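Local coordinates for protein putative dioxygenase (Nostoc punctiforme, PDB 2PEB) that probably acts as a dioxygenase of the Dopa 4,5-dioxygenase family and binds a zinc ion, at residues 12-18 with 55-61; 50-54 with 106-112. All coordinates share one frame; numbering follows the deposited sequence. Where two conformers were deposited one is given.

Contact 1. Residues 12-18 with 55-61; sequences FHAHVYF and GMYQVAF. With ZN (zinc ion), chain C.
Gln58 lays its amide over one face of the His13 ring, the two residues being a non-hydrogen-bonded pair of the antiparallel strands 12-18 and 55-61. Its CG stands anti to the backbone N (chi1 165°) and the chain runs on extended, which brings Gln58 CD to 3.4 Å from His13 CE1. The amide lies toward the ring's rim, its plane 31° from the imidazole. His13 offers ND1 to the zinc ion at 2.1 Å; His15 offers NE2 at 1.9 Å. As alternate residues of one strand they put two imidazoles on the same face of the sheet, a His-X-His metal-binding pattern, and His85 is the third histidine on the zinc. The His15 ring is turned almost perpendicular to the Gln58 amide, and at its edge the selenium SE of Met56, a selenomethionine, lies 3.3 Å from His15 ND1. Strand 55-61 therefore touches both metal-bound rings.

The other side of the sheet is largely apolar and aromatic. Val16 CB sits over a face of the Tyr57 ring, 3.5 Å from CZ, a CH-pi contact flanked by both valine methyls. Tyr57 CG stands between its backbone N and carbonyl carbon (chi1 63°), which brings the ring back over Val16. Exchanging Tyr57 for an alanine would probably leave Val16 without its aromatic partner and the carbonyl of Ala26 without the hydroxyl bonded to it. Further along, Phe61 CE2 packs 3.4 Å from Phe12 CB, the two rings near parallel but slid apart.

Paired backbone bonds join Phe12 to Phe61, Ala14 to Val59 and Val16 to Tyr57. This is the middle of the five-stranded sheet: strand 82-87 borders 12-18, strand 40-45 borders 55-61, and helix 23-36 packs on Phe18, Tyr57 and Val59.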
ATOM      1  N   PHE A  12      -5.502  -8.981  -7.676  1.00 23.89           N
ATOM      2  CA  PHE A  12      -4.313  -8.169  -7.464  1.00 26.12           C
ATOM      3  C   PHE A  12      -3.051  -8.852  -7.908  1.00 25.06           C
ATOM      4  O   PHE A  12      -2.967 -10.089  -7.943  1.00 24.55           O
ATOM      5  CB  PHE A  12      -4.128  -7.768  -5.987  1.00 25.65           C
ATOM      6  CG  PHE A  12      -5.269  -6.995  -5.443  1.00 25.15           C
ATOM      7  CD1 PHE A  12      -6.350  -7.652  -4.884  1.00 23.46           C
ATOM      8  CD2 PHE A  12      -5.253  -5.609  -5.448  1.00 26.08           C
ATOM      9  CE1 PHE A  12      -7.435  -6.948  -4.374  1.00 29.27           C
ATOM     10  CE2 PHE A  12      -6.348  -4.885  -4.952  1.00 22.80           C
ATOM     11  CZ  PHE A  12      -7.434  -5.571  -4.391  1.00 23.19           C
ATOM     12  N   HIS A  13      -2.078  -8.035  -8.287  1.00 25.09           N
ATOM     13  CA  HIS A  13      -0.686  -8.463  -8.413  1.00 26.50           C
ATOM     14  C   HIS A  13       0.165  -7.778  -7.411  1.00 28.96           C
ATOM     15  O   HIS A  13       0.009  -6.594  -7.177  1.00 29.31           O
ATOM     16  CB  HIS A  13      -0.132  -8.025  -9.750  1.00 31.15           C
ATOM     17  CG  HIS A  13      -0.564  -8.852 -10.901  1.00 29.87           C
ATOM     18  ND1 HIS A  13      -0.095  -8.622 -12.177  1.00 28.54           N
ATOM     19  CD2 HIS A  13      -1.384  -9.926 -10.979  1.00 27.88           C
ATOM     20  CE1 HIS A  13      -0.636  -9.514 -12.995  1.00 28.95           C
ATOM     21  NE2 HIS A  13      -1.401 -10.332 -12.292  1.00 36.47           N
ATOM     22  N   ALA A  14       1.075  -8.511  -6.812  1.00 28.37           N
ATOM     23  CA  ALA A  14       2.292  -7.960  -6.208  1.00 27.27           C
ATOM     24  C   ALA A  14       3.499  -8.203  -7.131  1.00 28.45           C
ATOM     25  O   ALA A  14       3.687  -9.292  -7.647  1.00 30.02           O
ATOM     26  CB  ALA A  14       2.508  -8.562  -4.884  1.00 27.52           C
ATOM     27  N   HIS A  15       4.263  -7.146  -7.384  1.00 26.47           N
ATOM     28  CA  HIS A  15       5.552  -7.194  -8.096  1.00 26.67           C
ATOM     29  C   HIS A  15       6.641  -6.933  -7.044  1.00 27.65           C
ATOM     30  O   HIS A  15       6.693  -5.860  -6.430  1.00 27.40           O
ATOM     31  CB  HIS A  15       5.576  -6.223  -9.292  1.00 25.19           C
ATOM     32  CG  HIS A  15       4.585  -6.605 -10.369  1.00 27.98           C
ATOM     33  ND1 HIS A  15       4.935  -7.442 -11.415  1.00 24.45           N
ATOM     34  CD2 HIS A  15       3.278  -6.302 -10.561  1.00 28.63           C
ATOM     35  CE1 HIS A  15       3.890  -7.666 -12.176  1.00 30.40           C
ATOM     36  NE2 HIS A  15       2.884  -6.947 -11.722  1.00 21.97           N
ATOM     37  N   VAL A  16       7.447  -7.956  -6.781  1.00 26.08           N
ATOM     38  CA  VAL A  16       8.495  -7.904  -5.772  1.00 25.06           C
ATOM     39  C   VAL A  16       9.789  -7.669  -6.499  1.00 25.85           C
ATOM     40  O   VAL A  16      10.266  -8.528  -7.274  1.00 26.42           O
ATOM     41  CB  VAL A  16       8.544  -9.215  -4.953  1.00 22.80           C
ATOM     42  CG1 VAL A  16       9.625  -9.132  -3.886  1.00 22.79           C
ATOM     43  CG2 VAL A  16       7.178  -9.543  -4.313  1.00 25.19           C
ATOM     44  N   TYR A  17      10.334  -6.465  -6.331  1.00 24.97           N
ATOM     45  CA  TYR A  17      11.556  -6.061  -6.973  1.00 24.79           C
ATOM     46  C   TYR A  17      12.789  -6.504  -6.190  1.00 23.29           C
ATOM     47  O   TYR A  17      12.776  -6.597  -4.951  1.00 25.47           O
ATOM     48  CB  TYR A  17      11.562  -4.544  -7.221  1.00 25.16           C
ATOM     49  CG  TYR A  17      10.398  -4.138  -8.082  1.00 24.33           C
ATOM     50  CD1 TYR A  17      10.495  -4.204  -9.458  1.00 24.98           C
ATOM     51  CD2 TYR A  17       9.172  -3.718  -7.527  1.00 24.12           C
ATOM     52  CE1 TYR A  17       9.419  -3.894 -10.272  1.00 25.22           C
ATOM     53  CE2 TYR A  17       8.082  -3.369  -8.351  1.00 26.27           C
ATOM     54  CZ  TYR A  17       8.232  -3.459  -9.732  1.00 31.46           C
ATOM     55  OH  TYR A  17       7.204  -3.176 -10.587  1.00 27.12           O
ATOM     56  N   PHE A  18      13.857  -6.763  -6.925  1.00 24.66           N
ATOM     57  CA  PHE A  18      15.111  -7.157  -6.294  1.00 25.47           C
ATOM     58  C   PHE A  18      16.296  -6.876  -7.207  1.00 27.06           C
ATOM     59  O   PHE A  18      16.154  -6.603  -8.391  1.00 26.70           O
ATOM     60  CB  PHE A  18      15.069  -8.655  -5.924  1.00 26.43           C
ATOM     61  CG  PHE A  18      14.879  -9.543  -7.110  1.00 24.77           C
ATOM     62  CD1 PHE A  18      15.971  -9.966  -7.860  1.00 30.03           C
ATOM     63  CD2 PHE A  18      13.585  -9.872  -7.538  1.00 26.99           C
ATOM     64  CE1 PHE A  18      15.795 -10.724  -8.981  1.00 28.39           C
ATOM     65  CE2 PHE A  18      13.414 -10.621  -8.668  1.00 25.64           C
ATOM     66  CZ  PHE A  18      14.501 -11.051  -9.383  1.00 30.15           C
ATOM     67  N   GLY A  55      14.723  -6.016 -11.811  1.00 23.62           N
ATOM     68  CA  GLY A  55      14.286  -7.388 -11.730  1.00 26.00           C
ATOM     69  C   GLY A  55      13.147  -7.559 -10.728  1.00 28.16           C
ATOM     70  O   GLY A  55      13.055  -6.838  -9.722  1.00 25.17           O
HETATM   71  N   MSE A  56      12.261  -8.500 -11.032  1.00 26.98           N
HETATM   72  CA  MSE A  56      11.082  -8.741 -10.196  1.00 25.43           C
HETATM   73  C   MSE A  56      10.517 -10.091 -10.462  1.00 23.14           C
HETATM   74  O   MSE A  56      10.947 -10.774 -11.396  1.00 22.30           O
HETATM   75  CB  MSE A  56       9.960  -7.663 -10.336  1.00 27.50           C
HETATM   76  CG  MSE A  56       9.350  -7.525 -11.745  1.00 36.03           C
HETATM   77 SE   MSE A  56       7.917  -8.770 -12.000  0.75 22.94          SE
HETATM   78  CE  MSE A  56       7.731  -8.741 -13.939  1.00 29.00           C
ATOM     79  N   TYR A  57       9.621 -10.491  -9.588  1.00 25.58           N
ATOM     80  CA  TYR A  57       8.703 -11.583  -9.854  1.00 25.26           C
ATOM     81  C   TYR A  57       7.281 -11.159  -9.504  1.00 26.06           C
ATOM     82  O   TYR A  57       7.067 -10.245  -8.705  1.00 24.83           O
ATOM     83  CB  TYR A  57       9.134 -12.889  -9.159  1.00 26.50           C
ATOM     84  CG  TYR A  57       9.144 -12.817  -7.664  1.00 24.69           C
ATOM     85  CD1 TYR A  57       7.959 -12.876  -6.948  1.00 25.02           C
ATOM     86  CD2 TYR A  57      10.332 -12.698  -6.967  1.00 23.68           C
ATOM     87  CE1 TYR A  57       7.949 -12.793  -5.561  1.00 22.57           C
ATOM     88  CE2 TYR A  57      10.343 -12.645  -5.559  1.00 27.47           C
ATOM     89  CZ  TYR A  57       9.154 -12.680  -4.883  1.00 25.23           C
ATOM     90  OH  TYR A  57       9.138 -12.655  -3.516  1.00 28.78           O
ATOM     91  N   GLN A  58       6.323 -11.815 -10.151  1.00 28.96           N
ATOM     92  CA  GLN A  58       4.910 -11.488 -10.015  1.00 30.99           C
ATOM     93  C   GLN A  58       4.255 -12.500  -9.085  1.00 28.72           C
ATOM     94  O   GLN A  58       4.582 -13.683  -9.106  1.00 30.06           O
ATOM     95  CB  GLN A  58       4.242 -11.541 -11.397  1.00 34.98           C
ATOM     96  CG  GLN A  58       2.735 -11.567 -11.382  1.00 44.22           C
ATOM     97  CD  GLN A  58       2.119 -11.508 -12.772  1.00 41.24           C
ATOM     98  OE1 GLN A  58       2.426 -10.610 -13.578  1.00 41.02           O
ATOM     99  NE2 GLN A  58       1.226 -12.445 -13.046  1.00 48.44           N
ATOM    100  N   VAL A  59       3.332 -12.006  -8.282  1.00 28.42           N
ATOM    101  CA  VAL A  59       2.487 -12.820  -7.448  1.00 27.33           C
ATOM    102  C   VAL A  59       1.051 -12.351  -7.710  1.00 26.16           C
ATOM    103  O   VAL A  59       0.758 -11.174  -7.454  1.00 29.60           O
ATOM    104  CB  VAL A  59       2.780 -12.556  -5.957  1.00 30.43           C
ATOM    105  CG1 VAL A  59       2.043 -13.562  -5.057  1.00 31.88           C
ATOM    106  CG2 VAL A  59       4.290 -12.610  -5.679  1.00 30.81           C
ATOM    107  N   ALA A  60       0.179 -13.223  -8.190  1.00 22.78           N
ATOM    108  CA  ALA A  60      -1.243 -12.944  -8.437  1.00 21.77           C
ATOM    109  C   ALA A  60      -2.117 -13.584  -7.381  1.00 24.07           C
ATOM    110  O   ALA A  60      -1.871 -14.698  -6.969  1.00 24.66           O
ATOM    111  CB  ALA A  60      -1.698 -13.424  -9.841  1.00 23.86           C
ATOM    112  N   PHE A  61      -3.200 -12.895  -7.007  1.00 23.47           N
ATOM    113  CA  PHE A  61      -4.185 -13.451  -6.093  1.00 24.65           C
ATOM    114  C   PHE A  61      -5.548 -12.832  -6.315  1.00 26.11           C
ATOM    115  O   PHE A  61      -5.671 -11.696  -6.812  1.00 27.13           O
ATOM    116  CB  PHE A  61      -3.779 -13.306  -4.639  1.00 29.85           C
ATOM    117  CG  PHE A  61      -3.257 -11.952  -4.269  1.00 24.12           C
ATOM    118  CD1 PHE A  61      -1.905 -11.622  -4.493  1.00 26.46           C
ATOM    119  CD2 PHE A  61      -4.042 -11.018  -3.651  1.00 22.54           C
ATOM    120  CE1 PHE A  61      -1.400 -10.394  -4.162  1.00 29.95           C
ATOM    121  CE2 PHE A  61      -3.495  -9.755  -3.281  1.00 25.83           C
ATOM    122  CZ  PHE A  61      -2.195  -9.460  -3.536  1.00 31.72           C
TER
HETATM  123 ZN    ZN C 200       1.155  -6.992 -12.471  0.50 14.28          ZN
HETATM  124  O   HOH W   1      17.333  -5.560 -10.580  1.00 29.09           O

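Contact 2. Residues 50-54 with 106-112; sequences GPHPK and LALNIEF
Pro51 O takes the backbone N-H of Asn109 at 2.7 Å, a nearly straight bond (170°) that arrives in the carbonyl plane on a lone pair and ties the loop 50-54 to the N-cap of helix 110-115. Asn109 is that N-cap residue. Its CG lies anti to the backbone N (chi1 180°), and this brings OD1 back to the first turn, where it accepts from Phe112 N at 2.9 Å; the donor stands above the amide's carbonyl plane, away from its lone pairs. The same Pro51 oxygen also receives a CA-H...O contact from Leu108, so the loop carbonyl is approached by two neighbouring residues of the segment 106-112.

Phe112, the residue that the cap holds, has CG anti to its own backbone N as well (chi1 176°), and its ring reaches out of the helix to the start of the loop. The CA of Gly50 lies over the centre of one ring face in a CH-pi contact, while Pro51 CD comes to 3.8 Å from Phe112 CD1. Gly50 has a positive phi, and a CB on it would clash with Pro51 CD and crowd the Phe112 ring, so the lack of a side chain suits the close fit.

At the other end of the contact the packing passes to Pro53 and Leu106. Leu106 and Leu108 also touch Trp101, and together with Pro53 and Lys54 they pack against Tyr17, so the contact lies across the sheet face that bears Tyr17, reaching to the outer strand 100-102. Where the pyrrolidine meets the segment, Pro53 CG lies 3.7 Å from Leu106 CB and 3.5 Å from Ala107 O.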
ATOM      1  N   GLY A  50       9.366  -4.969 -19.605  1.00 31.51           N
ATOM      2  CA  GLY A  50       8.125  -4.196 -19.782  1.00 31.19           C
ATOM      3  C   GLY A  50       8.101  -2.881 -19.027  1.00 31.34           C
ATOM      4  O   GLY A  50       8.991  -2.036 -19.187  1.00 31.53           O
ATOM      5  N   PRO A  51       7.096  -2.700 -18.153  1.00 29.19           N
ATOM      6  CA  PRO A  51       7.064  -1.457 -17.395  1.00 29.55           C
ATOM      7  C   PRO A  51       8.093  -1.383 -16.262  1.00 30.58           C
ATOM      8  O   PRO A  51       8.312  -0.295 -15.713  1.00 30.84           O
ATOM      9  CB  PRO A  51       5.657  -1.462 -16.803  1.00 30.10           C
ATOM     10  CG  PRO A  51       5.364  -2.858 -16.604  1.00 30.01           C
ATOM     11  CD  PRO A  51       5.964  -3.566 -17.791  1.00 29.65           C
ATOM     12  N   HIS A  52       8.707  -2.519 -15.920  1.00 28.67           N
ATOM     13  CA  HIS A  52       9.465  -2.688 -14.651  1.00 27.56           C
ATOM     14  C   HIS A  52      10.902  -2.240 -14.741  1.00 26.38           C
ATOM     15  O   HIS A  52      11.630  -2.652 -15.666  1.00 26.19           O
ATOM     16  CB  HIS A  52       9.427  -4.133 -14.205  1.00 26.39           C
ATOM     17  CG  HIS A  52       8.039  -4.625 -14.057  1.00 27.00           C
ATOM     18  ND1 HIS A  52       7.207  -4.200 -13.040  1.00 26.93           N
ATOM     19  CD2 HIS A  52       7.300  -5.439 -14.841  1.00 31.40           C
ATOM     20  CE1 HIS A  52       6.015  -4.748 -13.203  1.00 29.23           C
ATOM     21  NE2 HIS A  52       6.049  -5.503 -14.285  1.00 30.53           N
ATOM     22  N   PRO A  53      11.332  -1.392 -13.777  1.00 24.77           N
ATOM     23  CA  PRO A  53      12.674  -0.846 -13.865  1.00 23.64           C
ATOM     24  C   PRO A  53      13.777  -1.607 -13.148  1.00 21.37           C
ATOM     25  O   PRO A  53      14.903  -1.109 -13.058  1.00 24.79           O
ATOM     26  CB  PRO A  53      12.498   0.523 -13.202  1.00 25.35           C
ATOM     27  CG  PRO A  53      11.592   0.290 -12.166  1.00 22.95           C
ATOM     28  CD  PRO A  53      10.621  -0.776 -12.635  1.00 26.60           C
ATOM     29  N   LYS A  54      13.441  -2.806 -12.668  1.00 24.99           N
ATOM     30  CA  LYS A  54      14.325  -3.609 -11.863  0.50 25.70           C
ATOM     31  C   LYS A  54      13.846  -5.061 -12.014  1.00 23.82           C
ATOM     32  O   LYS A  54      12.699  -5.290 -12.339  1.00 26.13           O
ATOM     33  CB  LYS A  54      14.230  -3.118 -10.407  0.50 25.94           C
ATOM     34  CG  LYS A  54      15.307  -3.621  -9.503  0.50 26.95           C
ATOM     35  CD  LYS A  54      15.233  -2.990  -8.097  0.50 29.70           C
ATOM     36  CE  LYS A  54      15.807  -1.572  -8.042  0.50 30.69           C
ATOM     37  NZ  LYS A  54      16.176  -1.175  -6.642  0.50 24.48           N
ATOM     38  N   LEU A 106       9.368   2.676  -7.095  1.00 28.07           N
ATOM     39  CA  LEU A 106      10.158   2.775  -8.297  1.00 28.23           C
ATOM     40  C   LEU A 106       9.364   3.444  -9.394  1.00 28.96           C
ATOM     41  O   LEU A 106       8.137   3.562  -9.324  1.00 30.58           O
ATOM     42  CB  LEU A 106      10.610   1.382  -8.727  1.00 28.67           C
ATOM     43  CG  LEU A 106      11.308   0.563  -7.646  1.00 30.94           C
ATOM     44  CD1 LEU A 106      11.603  -0.869  -8.139  1.00 31.94           C
ATOM     45  CD2 LEU A 106      12.580   1.221  -7.167  1.00 30.19           C
ATOM     46  N   ALA A 107      10.084   3.885 -10.413  1.00 28.10           N
ATOM     47  CA  ALA A 107       9.485   4.589 -11.531  1.00 28.81           C
ATOM     48  C   ALA A 107       9.175   3.596 -12.652  1.00 26.40           C
ATOM     49  O   ALA A 107      10.064   3.147 -13.369  1.00 32.15           O
ATOM     50  CB  ALA A 107      10.400   5.697 -12.028  1.00 28.53           C
ATOM     51  N   LEU A 108       7.891   3.312 -12.834  1.00 26.27           N
ATOM     52  CA  LEU A 108       7.419   2.379 -13.848  0.50 25.51           C
ATOM     53  C   LEU A 108       7.340   3.050 -15.221  1.00 23.89           C
ATOM     54  O   LEU A 108       7.039   4.247 -15.313  1.00 25.18           O
ATOM     55  CB  LEU A 108       6.030   1.864 -13.469  0.50 26.62           C
ATOM     56  CG  LEU A 108       5.847   1.361 -12.024  0.50 25.49           C
ATOM     57  CD1 LEU A 108       4.408   1.004 -11.808  0.50 26.51           C
ATOM     58  CD2 LEU A 108       6.746   0.157 -11.741  0.50 24.54           C
ATOM     59  N   ASN A 109       7.588   2.273 -16.279  1.00 25.38           N
ATOM     60  CA  ASN A 109       7.354   2.737 -17.621  1.00 24.49           C
ATOM     61  C   ASN A 109       5.858   2.531 -17.958  1.00 24.41           C
ATOM     62  O   ASN A 109       5.418   1.476 -18.420  1.00 24.42           O
ATOM     63  CB  ASN A 109       8.288   2.098 -18.640  1.00 25.40           C
ATOM     64  CG  ASN A 109       8.030   2.587 -20.037  1.00 26.45           C
ATOM     65  OD1 ASN A 109       7.091   3.348 -20.279  1.00 23.93           O
ATOM     66  ND2 ASN A 109       8.858   2.143 -20.990  1.00 21.34           N
ATOM     67  N   ILE A 110       5.079   3.563 -17.680  1.00 22.11           N
ATOM     68  CA  ILE A 110       3.655   3.545 -17.979  1.00 24.40           C
ATOM     69  C   ILE A 110       3.362   3.648 -19.473  1.00 24.39           C
ATOM     70  O   ILE A 110       2.400   3.061 -19.967  1.00 24.44           O
ATOM     71  CB  ILE A 110       2.917   4.650 -17.212  1.00 26.41           C
ATOM     72  CG1 ILE A 110       3.154   4.496 -15.702  1.00 26.59           C
ATOM     73  CG2 ILE A 110       1.427   4.590 -17.515  1.00 24.01           C
ATOM     74  CD1 ILE A 110       2.707   3.162 -15.120  1.00 28.15           C
ATOM     75  N   GLU A 111       4.178   4.391 -20.201  1.00 24.50           N
ATOM     76  CA  GLU A 111       3.991   4.485 -21.614  1.00 23.34           C
ATOM     77  C   GLU A 111       4.052   3.126 -22.284  1.00 24.49           C
ATOM     78  O   GLU A 111       3.400   2.924 -23.327  1.00 26.27           O
ATOM     79  CB  GLU A 111       5.011   5.435 -22.233  1.00 24.78           C
ATOM     80  CG  GLU A 111       4.658   5.849 -23.647  1.00 28.26           C
ATOM     81  CD  GLU A 111       3.299   6.538 -23.735  1.00 28.06           C
ATOM     82  OE1 GLU A 111       2.868   7.144 -22.719  1.00 37.51           O
ATOM     83  OE2 GLU A 111       2.683   6.474 -24.821  1.00 43.44           O
ATOM     84  N   PHE A 112       4.842   2.210 -21.723  1.00 23.71           N
ATOM     85  CA  PHE A 112       4.917   0.840 -22.258  1.00 25.11           C
ATOM     86  C   PHE A 112       3.529   0.206 -22.263  1.00 26.14           C
ATOM     87  O   PHE A 112       3.160  -0.486 -23.205  1.00 26.20           O
ATOM     88  CB  PHE A 112       5.904  -0.021 -21.451  1.00 26.06           C
ATOM     89  CG  PHE A 112       5.949  -1.473 -21.886  1.00 28.38           C
ATOM     90  CD1 PHE A 112       5.143  -2.422 -21.271  1.00 25.88           C
ATOM     91  CD2 PHE A 112       6.791  -1.872 -22.908  1.00 26.68           C
ATOM     92  CE1 PHE A 112       5.164  -3.753 -21.668  1.00 25.63           C
ATOM     93  CE2 PHE A 112       6.838  -3.210 -23.307  1.00 33.29           C
ATOM     94  CZ  PHE A 112       6.009  -4.147 -22.682  1.00 28.37           C
TER

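Overall arrangement
Contact 1 is buried near the centre of the chain and contact 2 lies on the surface, their centres about 13 Å apart. The first joins two sheet strands by regular backbone pairing and splits its faces between metal ligands and apolar rings; the second clips a loop to the start of a helix with a single cross-segment bond, prolines and leucines. Chain order ties them: the loop of contact 2 leads directly into the strand 55-61 of contact 1. They also meet directly. Tyr17 OH and His52 ND1, 2.7 Å apart, probably share a hydrogen bond, and the His52 ring packs on zinc-bound His15, placing the loop beside the metal site.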